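Local coordinates for protein tylactone synthase starter module and modules 1 & 2 (Streptomyces fradiae, PDB 2Z5L) that probably reduces, as a ketoreductase domain of the short-chain dehydrogenase/reductase family, the beta-keto group of a growing polyketide chain during tylosin biosynthesis, at residues Gly260-Thr265 and Pro336-His341. Sequence-based numbering, arbitrary orientation.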
# COMPACT_ATOMS: atom_id res chain seq x y z
N GLY A 260 -19.65 4.18 -23.11
CA GLY A 260 -18.79 3.30 -23.88
C GLY A 260 -18.55 1.93 -23.24
O GLY A 260 -19.41 1.41 -22.53
N THR A 261 -17.37 1.36 -23.48
CA THR A 261 -17.03 0.05 -22.92
C THR A 261 -16.35 0.19 -21.56
O THR A 261 -15.42 0.98 -21.40
CB THR A 261 -16.10 -0.75 -23.90
OG1 THR A 261 -16.71 -0.79 -25.19
CG2 THR A 261 -15.90 -2.19 -23.40
N VAL A 262 -16.83 -0.56 -20.57
CA VAL A 262 -16.25 -0.52 -19.24
C VAL A 262 -15.69 -1.89 -18.90
O VAL A 262 -16.39 -2.91 -18.96
CB VAL A 262 -17.30 -0.10 -18.17
CG1 VAL A 262 -16.65 -0.03 -16.81
CG2 VAL A 262 -17.90 1.26 -18.53
N LEU A 263 -14.40 -1.93 -18.60
CA LEU A 263 -13.71 -3.16 -18.25
C LEU A 263 -13.65 -3.25 -16.73
O LEU A 263 -13.18 -2.32 -16.07
CB LEU A 263 -12.28 -3.16 -18.79
CG LEU A 263 -11.39 -4.33 -18.39
CD1 LEU A 263 -12.04 -5.66 -18.85
CD2 LEU A 263 -10.02 -4.17 -19.06
N ILE A 264 -14.12 -4.38 -16.19
CA ILE A 264 -14.11 -4.59 -14.74
C ILE A 264 -13.45 -5.91 -14.36
O ILE A 264 -14.00 -6.98 -14.65
CB ILE A 264 -15.55 -4.61 -14.16
CG1 ILE A 264 -16.20 -3.24 -14.28
CG2 ILE A 264 -15.52 -5.08 -12.71
CD1 ILE A 264 -17.71 -3.27 -14.09
N THR A 265 -12.29 -5.85 -13.71
CA THR A 265 -11.67 -7.11 -13.30
C THR A 265 -12.30 -7.53 -11.97
O THR A 265 -12.89 -6.71 -11.26
CB THR A 265 -10.13 -7.01 -13.20
OG1 THR A 265 -9.74 -6.24 -12.06
CG2 THR A 265 -9.55 -6.35 -14.47
N PRO A 336 -11.42 -0.31 -24.03
CA PRO A 336 -12.15 0.32 -22.94
C PRO A 336 -12.00 1.83 -22.78
O PRO A 336 -10.94 2.40 -23.02
CB PRO A 336 -11.64 -0.43 -21.72
CG PRO A 336 -10.19 -0.59 -22.06
CD PRO A 336 -10.24 -1.03 -23.52
N ASN A 337 -13.10 2.46 -22.36
CA ASN A 337 -13.11 3.89 -22.09
C ASN A 337 -12.88 4.08 -20.60
O ASN A 337 -12.52 5.17 -20.14
CB ASN A 337 -14.46 4.49 -22.49
CG ASN A 337 -14.75 4.32 -23.95
OD1 ASN A 337 -15.74 3.70 -24.33
ND2 ASN A 337 -13.88 4.86 -24.79
N ALA A 338 -13.11 3.01 -19.85
CA ALA A 338 -12.92 3.02 -18.41
C ALA A 338 -12.56 1.61 -17.93
O ALA A 338 -13.13 0.62 -18.39
CB ALA A 338 -14.19 3.50 -17.72
N VAL A 339 -11.59 1.53 -17.02
CA VAL A 339 -11.14 0.26 -16.44
C VAL A 339 -11.31 0.31 -14.93
O VAL A 339 -10.94 1.29 -14.29
CB VAL A 339 -9.65 -0.01 -16.76
CG1 VAL A 339 -9.19 -1.30 -16.09
CG2 VAL A 339 -9.44 -0.11 -18.25
N PHE A 340 -11.87 -0.75 -14.35
CA PHE A 340 -12.06 -0.84 -12.90
C PHE A 340 -11.40 -2.15 -12.42
O PHE A 340 -11.85 -3.24 -12.77
CB PHE A 340 -13.55 -0.83 -12.55
CG PHE A 340 -14.22 0.50 -12.77
CD1 PHE A 340 -14.29 1.45 -11.77
CD2 PHE A 340 -14.79 0.80 -14.00
CE1 PHE A 340 -14.94 2.68 -11.97
CE2 PHE A 340 -15.44 2.02 -14.21
CZ PHE A 340 -15.51 2.95 -13.20
N HIS A 341 -10.34 -2.02 -11.64
CA HIS A 341 -9.61 -3.19 -11.15
C HIS A 341 -10.03 -3.56 -9.73
O HIS A 341 -9.55 -2.96 -8.77
CB HIS A 341 -8.11 -2.89 -11.18
CG HIS A 341 -7.25 -4.09 -10.90
ND1 HIS A 341 -7.40 -5.28 -11.56
CD2 HIS A 341 -6.22 -4.26 -10.03
CE1 HIS A 341 -6.50 -6.15 -11.11
NE2 HIS A 341 -5.78 -5.55 -10.19
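Two neighbouring parallel strands of the Rossmann fold, 261-265 and 338-341, pair in the KR domain, their short axes 4.6 Å apart at closest approach and inclined at 13°. The backbone ladder alternates as parallel pairing requires: L263 N donates to A338 O, L263 O accepts from F340 N (2.7 Å), and T265 N reaches F340 O. Where the strands begin, N337 grips T261 twice, through its backbone N and through its side chain. The backbone N bonds to T261 O, while the side chain, with CG anti to its own carbonyl carbon (chi1 -61°), returns OD1 to T261 N at 3.0 Å; the N-H donor is tilted 22° from the side-chain carbonyl plane. The same oxygen lies close to the CA of G260, and ND2 is held by G382 O. On the face carrying V262, I264 and F340, the aromatic ring presents its CD2-CE2 edge to V262 CG1 (3.5 Å from CD2), and I264 CG1 packs on F340 CB; L279 of helix 270-281 touches all three side chains. On the opposite face of the sheet, L263 and V339 run side by side, CD2 against CG2 at 4.2 Å, both touching L373 of helix 356-376. At the C-terminal ends, T265 OG1 and H341 ND1 share a hydrogen bond of 2.6 Å, while H341 NE2 is bound to K366 O, so the imidazole is gripped at both nitrogens. Strand 261-265 leads into a glycine-rich turn and helix 270-281, consistent with the dinucleotide-binding beta-alpha unit of short-chain dehydrogenases/reductases, whose central parallel sheet this pair helps to build.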